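Local coordinates for LanC-like protein GCR2 (Arabidopsis thaliana, PDB 3T33) that is a zinc-binding member of the LanC-like family that may bind abscisic acid and play a role in its signalling, at residues E26-T29 with C33-S36; L43-F48 with L400-P405. All coordinates share one frame; numbering follows the deposited sequence.

Interaction 1. Residues E26-T29 with C33-S36; sequences EEET and CKDS
K34 reaches back along the chain to E28 and T29, and these three residues make the whole contact. K34 starts with CG anti to its carbonyl carbon (chi1 -60°). The chain then bends near its end, at chi3 and chi4, and brings NZ beside the backbone of the first segment. K34 NZ lies 2.7 Å from T29 O. The same ammonium nitrogen passes 3.7 Å from E28 CG, so it meets the methylene part of the glutamate rather than its carboxylate. K34 NZ and E28 OE1 stay 4.1 Å apart. This is too long for a salt bridge, though the opposite charges probably attract. The two side chains approach from opposite directions, and E28 OE1 comes nearest to K34 CD, at 3.8 Å. K34 NZ also makes a weak hydrogen bond to E32 O, in the short connection between segments. D35 follows at the N-cap position, and its OD1 accepts a hydrogen bond from T38 N. S36 opens the helix, and its OG is hydrogen-bonded to D368 OD1 on helix 353-375. The touching residues are all exposed. The arrangement is a local contact across a roughly right-angled bend in an irregular surface loop, leading into the N-capped helix 36-42.

Interaction 2. Residues L43-F48 with L400-P405; sequences LPYKSF and LDMNDP
Y45, at the start of helix 45-69, meets M402 and P405, in the C-terminal part of helix 392-402 and the residues after it. The contact joins two helices of the all-helical LanC-like fold, one from near each end of the chain. Its polar part is one hydrogen bond. The hydroxyl of Y45 donates to the backbone carbonyl of M402, with OH and O 2.7 Å apart. The C=O...donor angle is 127°, and the donor is tilted 20° from the carbonyl plane. M402 O lies at the edge of the Y45 ring, in its plane. Y45 has CG anti to its backbone N (chi1 -154°), which directs the ring across to the other helix.

Van der Waals contacts lie beside this bond. P405 comes from the direction opposite to Y45, and its CG makes an apolar contact 3.7 Å from Y45 CZ. M402 is folded at chi2 and chi3, which turns its methyl group back toward the first segment. M402 CE lies 3.5 Å from Y45 OH. Helix 353-375 also packs here: Y45 and P405 both touch L356, and M402 touches A363.

F48 adds a cation-pi interaction with K360, whose NZ is also hydrogen-bonded to L43 O. One turn beyond Y45, the F48 ring offers its edge to M402, with CE2 4.0 Å from M402 CE in the plane of the ring.

Overall arrangement
From the N terminus, the chain first passes through interaction 1. This closes a short loop, with three residues between its segments, before helix 36-42. Interaction 2 opens just after that helix, at the start of helix 45-69. It closes with L400-P405, 352 residues on at the closest ends, and so spans most of the fold. The two contacts follow in series and neither nest nor cross. The centres of interactions 1 and 2 are about 21 Å apart, and the nearest atoms of interactions 1 and 2 about 7 Å. Interaction 1 stays in the outlying N-terminal loop. Interaction 2 ties the beginning of the helical body to its C-terminal part. Both lie away from the zinc site of C288, C333 and H334.

Interaction 1. Residues E26-T29 with C33-S36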
ATOM      1  N   GLU A  26     -21.377  21.320 -25.691  1.00 79.22           N
ATOM      2  CA  GLU A  26     -21.896  20.066 -26.224  1.00 79.16           C
ATOM      3  C   GLU A  26     -21.507  19.885 -27.687  1.00 79.06           C
ATOM      4  O   GLU A  26     -20.567  20.514 -28.171  1.00 79.52           O
ATOM      5  CB  GLU A  26     -23.418  20.009 -26.073  1.00 78.97           C
ATOM      6  CG  GLU A  26     -23.926  20.470 -24.717  1.00 81.01           C
ATOM      7  CD  GLU A  26     -23.684  19.447 -23.625  1.00 83.61           C
ATOM      8  OE1 GLU A  26     -23.145  18.364 -23.934  1.00 84.41           O
ATOM      9  OE2 GLU A  26     -24.034  19.725 -22.460  1.00 83.40           O
ATOM     10  N   GLU A  27     -22.235  19.020 -28.386  1.00 78.07           N
ATOM     11  CA  GLU A  27     -23.343  18.289 -27.783  1.00 76.83           C
ATOM     12  C   GLU A  27     -22.993  16.817 -27.593  1.00 75.06           C
ATOM     13  O   GLU A  27     -22.334  16.210 -28.436  1.00 75.10           O
ATOM     14  CB  GLU A  27     -24.603  18.422 -28.641  1.00 77.50           C
ATOM     15  CG  GLU A  27     -25.753  19.137 -27.948  1.00 79.55           C
ATOM     16  CD  GLU A  27     -26.865  18.190 -27.540  1.00 82.93           C
ATOM     17  OE1 GLU A  27     -26.804  17.001 -27.917  1.00 84.41           O
ATOM     18  OE2 GLU A  27     -27.800  18.636 -26.843  1.00 83.34           O
ATOM     19  N   GLU A  28     -23.439  16.248 -26.476  1.00 72.56           N
ATOM     20  CA  GLU A  28     -23.173  14.843 -26.171  1.00 70.21           C
ATOM     21  C   GLU A  28     -23.234  14.028 -27.463  1.00 67.28           C
ATOM     22  O   GLU A  28     -24.268  14.026 -28.159  1.00 67.16           O
ATOM     23  CB  GLU A  28     -24.249  14.337 -25.203  1.00 70.95           C
ATOM     24  CG  GLU A  28     -24.255  12.832 -24.954  1.00 73.70           C
ATOM     25  CD  GLU A  28     -24.507  12.519 -23.495  1.00 77.77           C
ATOM     26  OE1 GLU A  28     -25.505  11.804 -23.196  1.00 79.72           O
ATOM     27  OE2 GLU A  28     -23.716  13.021 -22.653  1.00 78.01           O
ATOM     28  N   THR A  29     -22.139  13.347 -27.783  1.00 63.15           N
ATOM     29  CA  THR A  29     -22.105  12.612 -29.032  1.00 59.57           C
ATOM     30  C   THR A  29     -22.944  11.352 -28.976  1.00 57.21           C
ATOM     31  O   THR A  29     -22.750  10.479 -28.134  1.00 56.13           O
ATOM     32  CB  THR A  29     -20.684  12.397 -29.636  1.00 59.95           C
ATOM     33  OG1 THR A  29     -20.568  11.046 -30.114  1.00 59.97           O
ATOM     34  CG2 THR A  29     -19.577  12.771 -28.668  1.00 56.24           C
ATOM     35  N   CYS A  33     -20.657   5.204 -27.201  1.00 53.42           N
ATOM     36  CA  CYS A  33     -21.264   4.138 -26.421  1.00 53.22           C
ATOM     37  C   CYS A  33     -21.390   4.608 -24.948  1.00 53.05           C
ATOM     38  O   CYS A  33     -20.445   5.147 -24.394  1.00 52.73           O
ATOM     39  CB  CYS A  33     -20.497   2.797 -26.652  1.00 53.62           C
ATOM     40  SG  CYS A  33     -20.945   1.295 -25.587  1.00 49.29           S
ATOM     41  N   LYS A  34     -22.572   4.455 -24.353  1.00 52.71           N
ATOM     42  CA  LYS A  34     -22.784   4.865 -22.954  1.00 53.26           C
ATOM     43  C   LYS A  34     -23.377   3.763 -22.072  1.00 52.02           C
ATOM     44  O   LYS A  34     -24.588   3.653 -21.939  1.00 53.00           O
ATOM     45  CB  LYS A  34     -23.702   6.085 -22.832  1.00 53.94           C
ATOM     46  CG  LYS A  34     -23.248   7.390 -23.524  1.00 56.95           C
ATOM     47  CD  LYS A  34     -24.532   8.224 -23.873  1.00 59.09           C
ATOM     48  CE  LYS A  34     -24.848   8.262 -25.379  1.00 58.30           C
ATOM     49  NZ  LYS A  34     -23.995   9.285 -26.049  1.00 52.39           N
ATOM     50  N   ASP A  35     -22.508   2.975 -21.440  1.00 49.45           N
ATOM     51  CA  ASP A  35     -22.934   1.931 -20.503  1.00 46.89           C
ATOM     52  C   ASP A  35     -22.937   2.451 -19.063  1.00 44.80           C
ATOM     53  O   ASP A  35     -22.967   3.662 -18.842  1.00 44.40           O
ATOM     54  CB  ASP A  35     -22.030   0.703 -20.619  1.00 46.30           C
ATOM     55  CG  ASP A  35     -20.563   1.041 -20.447  1.00 46.92           C
ATOM     56  OD1 ASP A  35     -20.260   2.083 -19.827  1.00 45.86           O
ATOM     57  OD2 ASP A  35     -19.711   0.267 -20.932  1.00 45.09           O
ATOM     58  N   SER A  36     -22.907   1.546 -18.083  1.00 42.16           N
ATOM     59  CA  SER A  36     -22.904   1.973 -16.686  1.00 40.16           C
ATOM     60  C   SER A  36     -21.496   2.430 -16.266  1.00 38.99           C
ATOM     61  O   SER A  36     -21.341   3.410 -15.582  1.00 38.93           O
ATOM     62  CB  SER A  36     -23.453   0.860 -15.793  1.00 39.20           C
ATOM     63  OG  SER A  36     -22.683  -0.312 -15.963  1.00 38.44           O
TER

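Interaction 2. Residues L43-F48 with L400-P405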
ATOM      1  N   LEU A  43     -19.021  11.076 -14.367  1.00 41.40           N
ATOM      2  CA  LEU A  43     -19.480  11.640 -13.101  1.00 41.31           C
ATOM      3  C   LEU A  43     -18.518  12.709 -12.500  1.00 40.97           C
ATOM      4  O   LEU A  43     -17.280  12.522 -12.492  1.00 39.39           O
ATOM      5  CB  LEU A  43     -19.644  10.495 -12.148  1.00 41.68           C
ATOM      6  CG  LEU A  43     -20.938  10.208 -11.405  1.00 44.42           C
ATOM      7  CD1 LEU A  43     -22.218  10.364 -12.259  1.00 45.04           C
ATOM      8  CD2 LEU A  43     -20.864   8.788 -10.815  1.00 39.98           C
ATOM      9  N   PRO A  44     -19.084  13.869 -12.067  1.00 40.66           N
ATOM     10  CA  PRO A  44     -18.208  14.781 -11.361  1.00 40.83           C
ATOM     11  C   PRO A  44     -17.779  14.174  -9.975  1.00 39.82           C
ATOM     12  O   PRO A  44     -18.508  13.391  -9.348  1.00 38.94           O
ATOM     13  CB  PRO A  44     -19.044  16.063 -11.233  1.00 40.12           C
ATOM     14  CG  PRO A  44     -20.417  15.659 -11.385  1.00 41.12           C
ATOM     15  CD  PRO A  44     -20.492  14.321 -12.036  1.00 40.43           C
ATOM     16  N   TYR A  45     -16.589  14.544  -9.545  1.00 39.20           N
ATOM     17  CA  TYR A  45     -15.947  13.892  -8.435  1.00 38.97           C
ATOM     18  C   TYR A  45     -16.772  13.843  -7.152  1.00 38.81           C
ATOM     19  O   TYR A  45     -16.815  12.824  -6.495  1.00 38.61           O
ATOM     20  CB  TYR A  45     -14.562  14.447  -8.197  1.00 38.51           C
ATOM     21  CG  TYR A  45     -13.716  13.392  -7.525  1.00 38.51           C
ATOM     22  CD1 TYR A  45     -13.546  13.369  -6.134  1.00 37.68           C
ATOM     23  CD2 TYR A  45     -13.135  12.362  -8.275  1.00 39.43           C
ATOM     24  CE1 TYR A  45     -12.780  12.352  -5.529  1.00 34.50           C
ATOM     25  CE2 TYR A  45     -12.403  11.348  -7.666  1.00 36.99           C
ATOM     26  CZ  TYR A  45     -12.226  11.368  -6.313  1.00 33.87           C
ATOM     27  OH  TYR A  45     -11.483  10.376  -5.780  1.00 32.51           O
ATOM     28  N   LYS A  46     -17.455  14.928  -6.838  1.00 39.31           N
ATOM     29  CA  LYS A  46     -18.246  15.032  -5.638  1.00 40.14           C
ATOM     30  C   LYS A  46     -19.209  13.889  -5.515  1.00 39.49           C
ATOM     31  O   LYS A  46     -19.130  13.179  -4.516  1.00 40.40           O
ATOM     32  CB  LYS A  46     -18.956  16.373  -5.530  1.00 41.39           C
ATOM     33  CG  LYS A  46     -18.111  17.502  -6.201  1.00 48.50           C
ATOM     34  CD  LYS A  46     -18.088  17.487  -7.770  1.00 52.16           C
ATOM     35  CE  LYS A  46     -17.154  18.562  -8.342  1.00 56.99           C
ATOM     36  NZ  LYS A  46     -15.752  18.036  -8.498  1.00 58.60           N
ATOM     37  N   SER A  47     -20.067  13.651  -6.515  1.00 37.76           N
ATOM     38  CA  SER A  47     -20.992  12.513  -6.450  1.00 35.93           C
ATOM     39  C   SER A  47     -20.360  11.142  -6.786  1.00 33.73           C
ATOM     40  O   SER A  47     -20.848  10.087  -6.326  1.00 31.24           O
ATOM     41  CB  SER A  47     -22.240  12.743  -7.313  1.00 36.08           C
ATOM     42  OG  SER A  47     -21.805  13.013  -8.616  1.00 41.59           O
ATOM     43  N   PHE A  48     -19.303  11.146  -7.589  1.00 32.09           N
ATOM     44  CA  PHE A  48     -18.584   9.903  -7.821  1.00 31.43           C
ATOM     45  C   PHE A  48     -18.016   9.388  -6.480  1.00 30.73           C
ATOM     46  O   PHE A  48     -18.240   8.264  -6.121  1.00 30.80           O
ATOM     47  CB  PHE A  48     -17.459  10.136  -8.809  1.00 32.09           C
ATOM     48  CG  PHE A  48     -16.521   8.996  -8.938  1.00 30.66           C
ATOM     49  CD1 PHE A  48     -16.860   7.902  -9.713  1.00 34.31           C
ATOM     50  CD2 PHE A  48     -15.307   9.005  -8.276  1.00 30.58           C
ATOM     51  CE1 PHE A  48     -15.983   6.809  -9.843  1.00 36.48           C
ATOM     52  CE2 PHE A  48     -14.401   7.923  -8.420  1.00 31.70           C
ATOM     53  CZ  PHE A  48     -14.752   6.820  -9.204  1.00 32.31           C
ATOM     54  N   LEU A 400     -12.630   4.004   0.275  1.00 30.00           N
ATOM     55  CA  LEU A 400     -12.664   5.034   1.303  1.00 29.91           C
ATOM     56  C   LEU A 400     -11.605   6.103   1.065  1.00 30.25           C
ATOM     57  O   LEU A 400     -11.834   7.308   1.305  1.00 30.14           O
ATOM     58  CB  LEU A 400     -12.447   4.381   2.667  1.00 30.22           C
ATOM     59  CG  LEU A 400     -13.652   3.522   3.099  1.00 31.31           C
ATOM     60  CD1 LEU A 400     -13.361   2.730   4.378  1.00 32.50           C
ATOM     61  CD2 LEU A 400     -14.951   4.377   3.278  1.00 29.78           C
ATOM     62  N   ASP A 401     -10.427   5.682   0.608  1.00 28.71           N
ATOM     63  CA  ASP A 401      -9.295   6.624   0.448  1.00 29.92           C
ATOM     64  C   ASP A 401      -9.554   7.570  -0.803  1.00 31.23           C
ATOM     65  O   ASP A 401      -8.973   8.677  -0.913  1.00 30.44           O
ATOM     66  CB  ASP A 401      -8.007   5.815   0.295  1.00 28.95           C
ATOM     67  CG  ASP A 401      -6.939   6.170   1.277  1.00 30.43           C
ATOM     68  OD1 ASP A 401      -7.049   7.175   2.017  1.00 31.86           O
ATOM     69  OD2 ASP A 401      -5.929   5.413   1.296  1.00 29.83           O
ATOM     70  N   MET A 402     -10.411   7.127  -1.743  1.00 31.52           N
ATOM     71  CA  MET A 402     -10.843   8.014  -2.865  1.00 32.84           C
ATOM     72  C   MET A 402     -11.668   9.224  -2.404  1.00 34.19           C
ATOM     73  O   MET A 402     -11.759  10.228  -3.094  1.00 34.87           O
ATOM     74  CB  MET A 402     -11.621   7.273  -3.932  1.00 32.78           C
ATOM     75  CG  MET A 402     -10.901   6.117  -4.613  1.00 34.55           C
ATOM     76  SD  MET A 402      -9.644   6.665  -5.787  1.00 36.52           S
ATOM     77  CE  MET A 402     -10.720   7.196  -7.119  1.00 34.31           C
ATOM     78  N   ASN A 403     -12.245   9.154  -1.226  1.00 34.98           N
ATOM     79  CA  ASN A 403     -12.969  10.280  -0.730  1.00 36.88           C
ATOM     80  C   ASN A 403     -12.095  11.529  -0.661  1.00 37.08           C
ATOM     81  O   ASN A 403     -12.613  12.633  -0.856  1.00 35.86           O
ATOM     82  CB  ASN A 403     -13.544   9.982   0.642  1.00 37.58           C
ATOM     83  CG  ASN A 403     -14.797  10.761   0.902  1.00 45.01           C
ATOM     84  OD1 ASN A 403     -15.855  10.461   0.323  1.00 49.64           O
ATOM     85  ND2 ASN A 403     -14.685  11.821   1.743  1.00 48.12           N
ATOM     86  N   ASP A 404     -10.776  11.365  -0.396  1.00 35.19           N
ATOM     87  CA  ASP A 404      -9.906  12.517  -0.264  1.00 33.53           C
ATOM     88  C   ASP A 404      -8.567  12.152  -0.926  1.00 32.37           C
ATOM     89  O   ASP A 404      -7.571  11.837  -0.255  1.00 32.92           O
ATOM     90  CB  ASP A 404      -9.783  12.932   1.203  1.00 33.35           C
ATOM     91  CG  ASP A 404      -9.108  14.315   1.391  1.00 36.95           C
ATOM     92  OD1 ASP A 404      -8.732  15.007   0.407  1.00 42.69           O
ATOM     93  OD2 ASP A 404      -8.943  14.719   2.538  1.00 39.33           O
ATOM     94  N   PRO A 405      -8.571  12.123  -2.257  1.00 30.50           N
ATOM     95  CA  PRO A 405      -7.568  11.381  -3.017  1.00 29.82           C
ATOM     96  C   PRO A 405      -6.142  11.900  -2.842  1.00 30.36           C
ATOM     97  O   PRO A 405      -5.182  11.102  -2.943  1.00 30.36           O
ATOM     98  CB  PRO A 405      -8.056  11.473  -4.476  1.00 30.52           C
ATOM     99  CG  PRO A 405      -9.223  12.486  -4.481  1.00 28.70           C
ATOM    100  CD  PRO A 405      -9.643  12.735  -3.091  1.00 30.46           C
TER